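Local coordinates for putative peptidase M23 (PDB 2HSI), which binds a zinc ion and probably acts as a metalloendopeptidase of the M23 family, although its function has not been established, at residues T138-R143 against T213-H218; H261-V264 against A269-D272; L61-E66 against P146-N151; V42-E47 against P51-Q56. All coordinates share one frame; numbering follows the deposited sequence.

Contact 1 (T138-R143 against T213-H218)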
loop_
_atom_site.group_PDB
_atom_site.type_symbol
_atom_site.label_atom_id
_atom_site.label_comp_id
_atom_site.label_asym_id
_atom_site.label_seq_id
_atom_site.Cartn_x
_atom_site.Cartn_y
_atom_site.Cartn_z
ATOM N N THR A 138 -9.346 -6.903 -5.681
ATOM C CA THR A 138 -9.312 -7.540 -4.358
ATOM C C THR A 138 -8.177 -8.586 -4.275
ATOM O O THR A 138 -7.375 -8.581 -3.320
ATOM C CB THR A 138 -10.701 -8.153 -4.008
ATOM O OG1 THR A 138 -11.680 -7.103 -3.951
ATOM C CG2 THR A 138 -10.668 -8.875 -2.670
ATOM N N ALA A 139 -8.087 -9.435 -5.298
ATOM C CA ALA A 139 -7.009 -10.421 -5.405
ATOM C C ALA A 139 -5.622 -9.782 -5.442
ATOM O O ALA A 139 -4.700 -10.279 -4.797
ATOM C CB ALA A 139 -7.213 -11.313 -6.614
ATOM N N ALA A 140 -5.483 -8.673 -6.177
ATOM C CA ALA A 140 -4.183 -7.989 -6.295
ATOM C C ALA A 140 -3.658 -7.455 -4.955
ATOM O O ALA A 140 -2.484 -7.632 -4.623
ATOM C CB ALA A 140 -4.254 -6.875 -7.304
ATOM N N TYR A 141 -4.527 -6.817 -4.178
ATOM C CA TYR A 141 -4.135 -6.352 -2.842
ATOM C C TYR A 141 -3.724 -7.477 -1.881
ATOM O O TYR A 141 -2.952 -7.242 -0.945
ATOM C CB TYR A 141 -5.254 -5.539 -2.217
ATOM C CG TYR A 141 -5.451 -4.151 -2.784
ATOM C CD1 TYR A 141 -4.389 -3.235 -2.886
ATOM C CD2 TYR A 141 -6.720 -3.732 -3.165
ATOM C CE1 TYR A 141 -4.603 -1.938 -3.377
ATOM C CE2 TYR A 141 -6.941 -2.464 -3.645
ATOM C CZ TYR A 141 -5.891 -1.568 -3.754
ATOM O OH TYR A 141 -6.164 -0.318 -4.251
ATOM N N ARG A 142 -4.232 -8.688 -2.129
ATOM C CA ARG A 142 -3.944 -9.851 -1.296
ATOM C C ARG A 142 -2.708 -10.628 -1.738
ATOM O O ARG A 142 -2.331 -11.596 -1.089
ATOM C CB ARG A 142 -5.156 -10.783 -1.234
ATOM C CG ARG A 142 -6.263 -10.215 -0.378
ATOM C CD ARG A 142 -7.588 -10.904 -0.596
ATOM N NE ARG A 142 -8.625 -10.210 0.159
ATOM C CZ ARG A 142 -9.906 -10.566 0.200
ATOM N NH1 ARG A 142 -10.340 -11.613 -0.490
ATOM N NH2 ARG A 142 -10.759 -9.856 0.922
ATOM N N ARG A 143 -2.076 -10.203 -2.831
ATOM C CA ARG A 143 -0.799 -10.791 -3.238
ATOM C C ARG A 143 0.286 -10.583 -2.160
ATOM O O ARG A 143 0.443 -9.478 -1.629
ATOM C CB ARG A 143 -0.334 -10.227 -4.575
ATOM C CG ARG A 143 0.796 -11.033 -5.203
ATOM C CD ARG A 143 1.679 -10.126 -6.016
ATOM N NE ARG A 143 2.783 -10.806 -6.697
ATOM C CZ ARG A 143 2.684 -11.418 -7.878
ATOM N NH1 ARG A 143 1.520 -11.464 -8.524
ATOM N NH2 ARG A 143 3.756 -11.983 -8.418
ATOM N N THR A 213 -5.993 1.665 -14.443
ATOM C CA THR A 213 -5.551 1.360 -13.089
ATOM C C THR A 213 -4.317 0.508 -13.181
ATOM O O THR A 213 -4.267 -0.393 -14.007
ATOM C CB THR A 213 -6.660 0.612 -12.302
ATOM O OG1 THR A 213 -7.845 1.411 -12.284
ATOM C CG2 THR A 213 -6.236 0.318 -10.845
ATOM N N VAL A 214 -3.320 0.816 -12.350
ATOM C CA VAL A 214 -2.100 0.027 -12.272
ATOM C C VAL A 214 -1.734 -0.283 -10.809
ATOM O O VAL A 214 -1.789 0.594 -9.960
ATOM C CB VAL A 214 -0.916 0.697 -13.060
ATOM C CG1 VAL A 214 -0.621 2.133 -12.577
ATOM C CG2 VAL A 214 0.339 -0.179 -13.024
ATOM N N PHE A 215 -1.415 -1.544 -10.531
ATOM C CA PHE A 215 -0.954 -1.980 -9.210
ATOM C C PHE A 215 0.527 -2.352 -9.283
ATOM O O PHE A 215 0.925 -3.139 -10.144
ATOM C CB PHE A 215 -1.689 -3.240 -8.754
ATOM C CG PHE A 215 -3.114 -3.026 -8.300
ATOM C CD1 PHE A 215 -3.479 -3.340 -7.002
ATOM C CD2 PHE A 215 -4.103 -2.608 -9.181
ATOM C CE1 PHE A 215 -4.795 -3.210 -6.579
ATOM C CE2 PHE A 215 -5.416 -2.457 -8.756
ATOM C CZ PHE A 215 -5.758 -2.755 -7.457
ATOM N N VAL A 216 1.317 -1.808 -8.355
ATOM C CA VAL A 216 2.744 -2.114 -8.219
ATOM C C VAL A 216 3.039 -2.793 -6.871
ATOM O O VAL A 216 2.802 -2.221 -5.790
ATOM C CB VAL A 216 3.624 -0.846 -8.358
ATOM C CG1 VAL A 216 5.099 -1.193 -8.206
ATOM C CG2 VAL A 216 3.388 -0.161 -9.698
ATOM N N ASP A 217 3.542 -4.018 -6.951
ATOM C CA ASP A 217 3.861 -4.805 -5.764
ATOM C C ASP A 217 5.292 -4.499 -5.297
ATOM O O ASP A 217 6.252 -4.933 -5.913
ATOM C CB ASP A 217 3.642 -6.294 -6.071
ATOM C CG ASP A 217 4.048 -7.219 -4.930
ATOM O OD1 ASP A 217 4.079 -6.774 -3.772
ATOM O OD2 ASP A 217 4.327 -8.412 -5.200
ATOM N N HIS A 218 5.426 -3.761 -4.197
ATOM C CA HIS A 218 6.755 -3.481 -3.637
ATOM C C HIS A 218 7.336 -4.668 -2.867
ATOM O O HIS A 218 8.504 -4.650 -2.518
ATOM C CB HIS A 218 6.755 -2.207 -2.774
ATOM C CG HIS A 218 6.086 -1.040 -3.432
ATOM N ND1 HIS A 218 6.559 -0.469 -4.594
ATOM C CD2 HIS A 218 4.970 -0.348 -3.101
ATOM C CE1 HIS A 218 5.758 0.518 -4.956
ATOM N NE2 HIS A 218 4.793 0.619 -4.060
HETATM O O HOH W 1 3.107 -8.637 -2.227
#

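Contact 2 (H261-V264 against A269-D272). With ZN (zinc ion), chain C.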
loop_
_atom_site.group_PDB
_atom_site.type_symbol
_atom_site.label_atom_id
_atom_site.label_comp_id
_atom_site.label_asym_id
_atom_site.label_seq_id
_atom_site.Cartn_x
_atom_site.Cartn_y
_atom_site.Cartn_z
ATOM N N HIS A 261 -5.061 9.711 -8.159
ATOM C CA HIS A 261 -5.381 8.954 -6.946
ATOM C C HIS A 261 -4.344 7.863 -6.689
ATOM O O HIS A 261 -4.048 7.053 -7.571
ATOM C CB HIS A 261 -6.794 8.350 -7.022
ATOM C CG HIS A 261 -7.220 7.632 -5.773
ATOM N ND1 HIS A 261 -7.993 8.223 -4.797
ATOM C CD2 HIS A 261 -6.988 6.368 -5.347
ATOM C CE1 HIS A 261 -8.211 7.358 -3.822
ATOM N NE2 HIS A 261 -7.607 6.225 -4.131
ATOM N N TRP A 262 -3.828 7.846 -5.461
ATOM C CA TRP A 262 -2.816 6.882 -5.016
ATOM C C TRP A 262 -3.290 6.132 -3.770
ATOM O O TRP A 262 -3.580 6.754 -2.738
ATOM C CB TRP A 262 -1.501 7.623 -4.741
ATOM C CG TRP A 262 -0.341 6.795 -4.184
ATOM C CD1 TRP A 262 -0.066 5.479 -4.427
ATOM C CD2 TRP A 262 0.707 7.267 -3.326
ATOM N NE1 TRP A 262 1.084 5.105 -3.775
ATOM C CE2 TRP A 262 1.576 6.183 -3.090
ATOM C CE3 TRP A 262 0.992 8.506 -2.730
ATOM C CZ2 TRP A 262 2.712 6.291 -2.277
ATOM C CZ3 TRP A 262 2.119 8.613 -1.918
ATOM C CH2 TRP A 262 2.966 7.507 -1.700
ATOM N N ASN A 263 -3.393 4.806 -3.884
ATOM C CA ASN A 263 -3.644 3.924 -2.733
ATOM C C ASN A 263 -2.363 3.263 -2.288
ATOM O O ASN A 263 -1.552 2.888 -3.130
ATOM C CB ASN A 263 -4.635 2.811 -3.092
ATOM C CG ASN A 263 -6.048 3.318 -3.277
ATOM O OD1 ASN A 263 -6.484 4.232 -2.583
ATOM N ND2 ASN A 263 -6.773 2.723 -4.213
ATOM N N VAL A 264 -2.191 3.111 -0.973
ATOM C CA VAL A 264 -1.125 2.274 -0.411
ATOM C C VAL A 264 -1.773 1.204 0.454
ATOM O O VAL A 264 -2.609 1.509 1.304
ATOM C CB VAL A 264 -0.091 3.073 0.421
ATOM C CG1 VAL A 264 0.871 2.121 1.169
ATOM C CG2 VAL A 264 0.710 4.009 -0.467
ATOM N N ALA A 269 -4.836 -4.014 3.792
ATOM C CA ALA A 269 -5.454 -2.883 4.454
ATOM C C ALA A 269 -4.987 -1.602 3.777
ATOM O O ALA A 269 -3.778 -1.322 3.739
ATOM C CB ALA A 269 -5.092 -2.871 5.933
ATOM N N ARG A 270 -5.932 -0.833 3.232
ATOM C CA ARG A 270 -5.611 0.497 2.697
ATOM C C ARG A 270 -5.291 1.460 3.825
ATOM O O ARG A 270 -6.070 1.628 4.775
ATOM C CB ARG A 270 -6.728 1.075 1.811
ATOM C CG ARG A 270 -6.578 0.782 0.316
ATOM C CD ARG A 270 -7.366 -0.443 -0.081
ATOM N NE ARG A 270 -6.591 -1.646 0.127
ATOM C CZ ARG A 270 -7.089 -2.851 0.387
ATOM N NH1 ARG A 270 -8.392 -3.072 0.489
ATOM N NH2 ARG A 270 -6.259 -3.853 0.550
ATOM N N VAL A 271 -4.121 2.078 3.713
ATOM C CA VAL A 271 -3.623 2.975 4.733
ATOM C C VAL A 271 -3.263 4.322 4.124
ATOM O O VAL A 271 -3.223 4.467 2.896
ATOM C CB VAL A 271 -2.429 2.362 5.529
ATOM C CG1 VAL A 271 -2.863 1.082 6.250
ATOM C CG2 VAL A 271 -1.210 2.122 4.621
ATOM N N ASP A 272 -3.043 5.304 4.991
ATOM C CA ASP A 272 -2.774 6.682 4.602
ATOM C C ASP A 272 -1.402 6.821 3.945
ATOM O O ASP A 272 -0.369 6.697 4.618
ATOM C CB ASP A 272 -2.869 7.578 5.844
ATOM C CG ASP A 272 -2.771 9.062 5.528
ATOM O OD1 ASP A 272 -2.634 9.457 4.349
ATOM O OD2 ASP A 272 -2.846 9.852 6.491
HETATM ZN ZN ZN C . -8.741 10.196 -4.750
HETATM O O HOH W 2 -4.438 3.895 0.596
#

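Contact 3 (L61-E66 against P146-N151)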
loop_
_atom_site.group_PDB
_atom_site.type_symbol
_atom_site.label_atom_id
_atom_site.label_comp_id
_atom_site.label_asym_id
_atom_site.label_seq_id
_atom_site.Cartn_x
_atom_site.Cartn_y
_atom_site.Cartn_z
ATOM N N LEU A 61 4.117 -7.631 6.219
ATOM C CA LEU A 61 5.505 -7.239 5.898
ATOM C C LEU A 61 6.438 -7.335 7.110
ATOM O O LEU A 61 6.190 -6.731 8.165
ATOM C CB LEU A 61 5.532 -5.811 5.336
ATOM C CG LEU A 61 6.866 -5.068 5.137
ATOM C CD1 LEU A 61 7.737 -5.821 4.166
ATOM C CD2 LEU A 61 6.630 -3.648 4.643
ATOM N N VAL A 62 7.507 -8.103 6.939
ATOM C CA VAL A 62 8.496 -8.335 7.990
ATOM C C VAL A 62 9.879 -7.928 7.475
ATOM O O VAL A 62 10.330 -8.399 6.426
ATOM C CB VAL A 62 8.485 -9.821 8.459
ATOM C CG1 VAL A 62 9.625 -10.103 9.424
ATOM C CG2 VAL A 62 7.144 -10.198 9.105
ATOM N N VAL A 63 10.539 -7.030 8.199
ATOM C CA VAL A 63 11.861 -6.527 7.808
ATOM C C VAL A 63 12.754 -6.434 9.043
ATOM O O VAL A 63 12.256 -6.350 10.163
ATOM C CB VAL A 63 11.796 -5.125 7.106
ATOM C CG1 VAL A 63 10.970 -5.168 5.821
ATOM C CG2 VAL A 63 11.252 -4.033 8.037
ATOM N N ARG A 64 14.069 -6.472 8.843
ATOM C CA ARG A 64 14.997 -6.113 9.913
ATOM C C ARG A 64 15.016 -4.592 10.073
ATOM O O ARG A 64 15.054 -3.861 9.088
ATOM C CB ARG A 64 16.402 -6.638 9.633
ATOM C CG ARG A 64 16.590 -8.128 9.889
ATOM C CD ARG A 64 18.077 -8.481 9.856
ATOM N NE ARG A 64 18.327 -9.917 9.890
ATOM C CZ ARG A 64 18.387 -10.651 11.001
ATOM N NH1 ARG A 64 18.200 -10.093 12.195
ATOM N NH2 ARG A 64 18.623 -11.953 10.921
ATOM N N GLU A 65 14.970 -4.118 11.317
ATOM C CA GLU A 65 15.080 -2.693 11.596
ATOM C C GLU A 65 16.545 -2.282 11.498
ATOM O O GLU A 65 17.342 -2.582 12.387
ATOM C CB GLU A 65 14.536 -2.357 12.979
ATOM C CG GLU A 65 14.501 -0.858 13.234
ATOM C CD GLU A 65 13.936 -0.499 14.584
ATOM O OE1 GLU A 65 14.277 -1.166 15.576
ATOM O OE2 GLU A 65 13.160 0.468 14.654
ATOM N N GLU A 66 16.883 -1.615 10.397
ATOM C CA GLU A 66 18.276 -1.262 10.054
ATOM C C GLU A 66 19.262 -2.431 10.208
ATOM O O GLU A 66 20.367 -2.241 10.709
ATOM C CB GLU A 66 18.745 -0.054 10.873
ATOM C CG GLU A 66 17.939 1.203 10.622
ATOM C CD GLU A 66 18.210 2.292 11.647
ATOM O OE1 GLU A 66 18.547 1.965 12.812
ATOM O OE2 GLU A 66 18.064 3.481 11.290
ATOM N N PRO A 146 7.516 -12.751 -1.844
ATOM C CA PRO A 146 8.545 -12.856 -0.774
ATOM C C PRO A 146 9.558 -11.726 -0.581
ATOM O O PRO A 146 10.217 -11.661 0.468
ATOM C CB PRO A 146 9.276 -14.155 -1.127
ATOM C CG PRO A 146 9.111 -14.299 -2.591
ATOM C CD PRO A 146 7.771 -13.708 -2.938
ATOM N N GLY A 147 9.710 -10.860 -1.579
ATOM C CA GLY A 147 10.778 -9.870 -1.565
ATOM C C GLY A 147 10.611 -8.697 -0.615
ATOM O O GLY A 147 9.496 -8.294 -0.272
ATOM N N LEU A 148 11.741 -8.142 -0.203
ATOM C CA LEU A 148 11.779 -6.977 0.672
ATOM C C LEU A 148 11.685 -5.709 -0.172
ATOM O O LEU A 148 12.374 -5.595 -1.196
ATOM C CB LEU A 148 13.075 -6.968 1.503
ATOM C CG LEU A 148 13.326 -8.121 2.500
ATOM C CD1 LEU A 148 14.808 -8.246 2.855
ATOM C CD2 LEU A 148 12.493 -7.983 3.766
ATOM N N PRO A 149 10.830 -4.756 0.250
ATOM C CA PRO A 149 10.739 -3.439 -0.351
ATOM C C PRO A 149 12.082 -2.716 -0.441
ATOM O O PRO A 149 12.921 -2.789 0.482
ATOM C CB PRO A 149 9.802 -2.692 0.593
ATOM C CG PRO A 149 8.915 -3.762 1.115
ATOM C CD PRO A 149 9.865 -4.900 1.350
ATOM N N SER A 150 12.268 -2.030 -1.562
ATOM C CA SER A 150 13.487 -1.254 -1.818
ATOM C C SER A 150 13.636 -0.101 -0.829
ATOM O O SER A 150 14.740 0.206 -0.379
ATOM C CB SER A 150 13.503 -0.734 -3.263
ATOM O OG SER A 150 12.648 0.398 -3.440
ATOM N N ASN A 151 12.509 0.520 -0.489
ATOM C CA ASN A 151 12.457 1.608 0.486
ATOM C C ASN A 151 11.094 1.648 1.137
ATOM O O ASN A 151 10.073 1.425 0.468
ATOM C CB ASN A 151 12.772 2.967 -0.165
ATOM C CG ASN A 151 12.030 3.186 -1.479
ATOM O OD1 ASN A 151 12.199 2.427 -2.436
ATOM N ND2 ASN A 151 11.237 4.239 -1.544
#

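Contact 4 (V42-E47 against P51-Q56)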
loop_
_atom_site.group_PDB
_atom_site.type_symbol
_atom_site.label_atom_id
_atom_site.label_comp_id
_atom_site.label_asym_id
_atom_site.label_seq_id
_atom_site.Cartn_x
_atom_site.Cartn_y
_atom_site.Cartn_z
ATOM N N VAL A 42 5.785 -3.183 14.877
ATOM C CA VAL A 42 5.730 -4.110 16.013
ATOM C C VAL A 42 7.015 -4.926 16.125
ATOM O O VAL A 42 7.390 -5.618 15.188
ATOM C CB VAL A 42 4.498 -5.067 15.926
ATOM C CG1 VAL A 42 4.363 -5.901 17.181
ATOM C CG2 VAL A 42 3.193 -4.288 15.693
ATOM N N ASP A 43 7.676 -4.830 17.279
ATOM C CA ASP A 43 8.818 -5.683 17.635
ATOM C C ASP A 43 8.335 -7.127 17.664
ATOM O O ASP A 43 7.403 -7.470 18.378
ATOM C CB ASP A 43 9.359 -5.247 19.012
ATOM C CG ASP A 43 10.667 -5.970 19.428
ATOM O OD1 ASP A 43 11.030 -7.015 18.861
ATOM O OD2 ASP A 43 11.336 -5.476 20.358
ATOM N N LEU A 44 8.969 -7.980 16.868
ATOM C CA LEU A 44 8.564 -9.387 16.810
ATOM C C LEU A 44 9.212 -10.293 17.856
ATOM O O LEU A 44 8.813 -11.452 17.998
ATOM C CB LEU A 44 8.794 -9.956 15.398
ATOM C CG LEU A 44 7.962 -9.286 14.301
ATOM C CD1 LEU A 44 8.118 -10.033 12.989
ATOM C CD2 LEU A 44 6.495 -9.269 14.714
ATOM N N GLY A 45 10.195 -9.774 18.591
ATOM C CA GLY A 45 10.988 -10.602 19.516
ATOM C C GLY A 45 11.751 -11.707 18.790
ATOM O O GLY A 45 11.804 -12.853 19.257
ATOM N N GLU A 46 12.284 -11.370 17.615
ATOM C CA GLU A 46 13.026 -12.301 16.756
ATOM C C GLU A 46 14.250 -11.581 16.160
ATOM O O GLU A 46 14.170 -10.397 15.816
ATOM C CB GLU A 46 12.118 -12.823 15.615
ATOM C CG GLU A 46 10.917 -13.677 16.047
ATOM C CD GLU A 46 11.259 -15.129 16.431
ATOM O OE1 GLU A 46 12.369 -15.629 16.134
ATOM O OE2 GLU A 46 10.396 -15.795 17.039
ATOM N N GLU A 47 15.382 -12.279 16.055
ATOM C CA GLU A 47 16.608 -11.693 15.472
ATOM C C GLU A 47 17.368 -12.670 14.574
ATOM O O GLU A 47 18.304 -12.265 13.881
ATOM C CB GLU A 47 17.553 -11.178 16.572
ATOM C CG GLU A 47 18.162 -12.286 17.450
ATOM C CD GLU A 47 19.245 -11.789 18.378
ATOM O OE1 GLU A 47 19.178 -10.642 18.850
ATOM O OE2 GLU A 47 20.189 -12.552 18.630
ATOM N N PRO A 51 11.109 -14.419 10.621
ATOM C CA PRO A 51 9.829 -14.953 11.030
ATOM C C PRO A 51 8.750 -14.562 10.023
ATOM O O PRO A 51 8.955 -13.648 9.215
ATOM C CB PRO A 51 9.582 -14.255 12.364
ATOM C CG PRO A 51 10.259 -12.954 12.246
ATOM C CD PRO A 51 11.440 -13.172 11.331
ATOM N N ARG A 52 7.608 -15.229 10.094
ATOM C CA ARG A 52 6.431 -14.782 9.355
ATOM C C ARG A 52 5.432 -14.201 10.366
ATOM O O ARG A 52 5.392 -14.622 11.519
ATOM C CB ARG A 52 5.792 -15.940 8.603
ATOM C CG ARG A 52 6.529 -16.375 7.348
ATOM C CD ARG A 52 5.654 -17.342 6.543
ATOM N NE ARG A 52 6.133 -17.514 5.172
ATOM C CZ ARG A 52 6.732 -18.612 4.708
ATOM N NH1 ARG A 52 6.927 -19.663 5.494
ATOM N NH2 ARG A 52 7.131 -18.663 3.445
ATOM N N ALA A 53 4.642 -13.227 9.933
ATOM C CA ALA A 53 3.677 -12.584 10.828
ATOM C C ALA A 53 2.340 -12.437 10.120
ATOM O O ALA A 53 2.299 -12.334 8.902
ATOM C CB ALA A 53 4.190 -11.233 11.281
ATOM N N PHE A 54 1.257 -12.440 10.899
ATOM C CA PHE A 54 -0.111 -12.408 10.379
ATOM C C PHE A 54 -0.943 -11.484 11.254
ATOM O O PHE A 54 -0.859 -11.553 12.485
ATOM C CB PHE A 54 -0.742 -13.809 10.381
ATOM C CG PHE A 54 -0.112 -14.767 9.411
ATOM C CD1 PHE A 54 -0.627 -14.906 8.127
ATOM C CD2 PHE A 54 0.997 -15.537 9.781
ATOM C CE1 PHE A 54 -0.052 -15.788 7.228
ATOM C CE2 PHE A 54 1.580 -16.406 8.886
ATOM C CZ PHE A 54 1.056 -16.536 7.611
ATOM N N TYR A 55 -1.726 -10.619 10.613
ATOM C CA TYR A 55 -2.688 -9.755 11.306
ATOM C C TYR A 55 -4.069 -9.933 10.703
ATOM O O TYR A 55 -4.256 -9.724 9.499
ATOM C CB TYR A 55 -2.252 -8.292 11.218
ATOM C CG TYR A 55 -3.213 -7.294 11.847
ATOM C CD1 TYR A 55 -3.598 -7.409 13.198
ATOM C CD2 TYR A 55 -3.705 -6.214 11.110
ATOM C CE1 TYR A 55 -4.464 -6.487 13.778
ATOM C CE2 TYR A 55 -4.565 -5.287 11.680
ATOM C CZ TYR A 55 -4.942 -5.429 13.014
ATOM O OH TYR A 55 -5.788 -4.505 13.572
ATOM N N GLN A 56 -5.024 -10.329 11.551
ATOM C CA GLN A 56 -6.394 -10.681 11.131
ATOM C C GLN A 56 -6.405 -11.767 10.039
ATOM O O GLN A 56 -7.242 -11.747 9.136
ATOM C CB GLN A 56 -7.183 -9.421 10.712
ATOM C CG GLN A 56 -7.144 -8.288 11.761
ATOM C CD GLN A 56 -7.726 -6.955 11.286
ATOM O OE1 GLN A 56 -7.499 -6.516 10.158
ATOM N NE2 GLN A 56 -8.452 -6.289 12.173
#

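Contact 1 (T138-R143 against T213-H218)
F215 projects from strand 213-219 into the C-terminal end of helix 127-141, a helix-on-sheet packing in which the last turns of the helix pack on the antiparallel sheet of the M23 peptidase domain. Its ring is the largest element of the contact and is engaged in two ways. The methyl of A140 sits over its face, with A140 CB 4.0 Å from the centroid of the F215 ring. The rim of F215 also points into Y141 in an edge-to-face pair, the planes 59° apart, and F215 CE1 stands over the middle of the tyrosine ring, 3.4 Å from Y141 CZ. Beyond this apolar layer the contact turns polar. R143, whose CG is anti to the backbone N (chi1 -166°), swings past the helix end to D217, and R143 NE forms a salt bridge of 3.2 Å with D217 OD2. The guanidinium and carboxylate planes are 61° apart, so the two groups meet askew and not as a flat paired bridge. S145 OG also hydrogen-bonds D217 OD2, while the backbone N of G219 holds OD1. One water bridges the two segments, donating to R143 O at 2.9 Å and to D217 OD1 at 2.6 Å.

Contact 2 (H261-V264 against A269-D272)
A water molecule stands between V264 and V271 where a second backbone bond of the hairpin might be expected. V271 N donates to V264 O at 2.9 Å, almost perfectly straight at 175°, but the return link runs through the water, which accepts from V264 N at 2.9 Å and lies 2.7 Å from V271 O, probably as donor. The short strand segments are far from a regular antiparallel alignment, with 125° between their directions, a splay consistent with the water taking the place of a second direct bond. R270 CA comes to V264 O beside the V271 N-H, a CH···O contact of 3.5 Å. On the side-chain level the grip is modest: V264 CG1, turned anti to its own nitrogen, lies 4.0 Å from V271 CG2.

The other end of strand 261-264 serves the metal. H261 ND1 binds zinc at 2.1 Å, and H180, D184 and H259 complete the site. On the far side of the imidazole, H261 NE2 donates to N263 OD1 at 2.8 Å, reaching the amide oxygen from 46° above its carbonyl plane. N263 is thus a second-shell residue that probably fixes the rotation of the zinc ligand. The bent chain of R270 carries its guanidinium to a salt bridge with D268 and a cation-pi contact with Y141 of helix 127-141. Around the hairpin, strand 222-229 flanks N263, while F276 of helix 273-277 packs on both V264 and V271, and D272 N-caps that helix through the backbone N of A274.

Contact 3 (L61-E66 against P146-N151)
L148 reaches V62 and V63 with a single methyl, and its side chain can be traced outward from the backbone. CB leaves the chain neither straight at the strand nor away from it, and CG lies anti to the carbonyl carbon (chi1 -63°), so the branch point is carried round toward the strand while CB and CG themselves stay back from it. From CG the isobutyl group divides: CD1 extends beyond the contact, and CD2 does the touching. L148 CD2 rests 3.5 Å from the carbonyl oxygen V62 O and 3.8 Å from V63 CG1, the two side chains crossing at a slant. Strand 58-64 belongs to the antiparallel sheet of the N-terminal M23 domain, placed in the E-set clan, and 146-151 is the loop that follows helix 127-141, so the contact brings a connecting loop across strand 58-64 of that sheet, at V62 and V63. Next along the loop, P149 slides alongside L61 in the opposite direction. L61 CD1 meets the CD and CG atoms of the proline ring, 3.6 Å from P149 CD and 3.9 Å from P149 CG. Polar bridging comes from Q220, whose amide accepts from V62 N through OE1 and donates to P146 O through NE2.

Contact 4 (V42-E47 against P51-Q56)
P51 CG fits into the corner formed by L44 CD1 and E46 CB. L44 CD1 lies 3.7 Å from P51 CG, the leucine tip meeting the ring at a slant. The same proline carbon is 3.9 Å from E46 CB, and the aliphatic part of the glutamate runs alongside the ring in the opposite sense, E46 CG standing 4.0 Å from P51 CB. A looser touch follows on strand 52-55, where A53 CB is 4.4 Å from L44 CD1. The packing belongs to the six-stranded antiparallel sheet of the N-terminal domain, of the E-set clan: strands 39-43 and 52-55 are separated in strand order by 70-75 and 58-64, yet L44 reaches inward to A53 and also to V62, A72, L87 and V89. Toward the turn at G45 and E47 the packing gives way to polar and exposed groups. E46 bends at chi2 (-77°), so that its carboxylate turns off the proline, and OE2 is taken up by a hydrogen bond with H96 NE2. G45, at the exposed bend of the chain, has a positive phi and sits in an Asx turn, its N donating to D43 OD1 at 2.9 Å from above the carboxylate plane. The other oxygen of that carboxylate, D43 OD2, forms a salt bridge with R69, and E47 beyond the bend is exposed, with its carbonyl oxygen bound by R64 NH1.

From the N terminus, contact 4 comes first, closing a three-residue loop between 42-47 and 51-56. Contact 3 opens next at 61-66, and before its partner 146-151 is reached, contact 1 has opened at 138-143; contact 1 then closes only at 213-218, so contacts 1 and 3 cross. Contact 2 follows as a tight hairpin near the C terminus. Contacts 4 and 3 share the N-terminal sheet, V62 packing on L44 and A53, whereas contacts 1 and 2 share the peptidase sheet and touch through Y141, which reaches both N263 and R270. The crossing pair ties the halves together: loop 146-151 packs on strand 58-64, and its P149 also packs on H218 of the peptidase sheet.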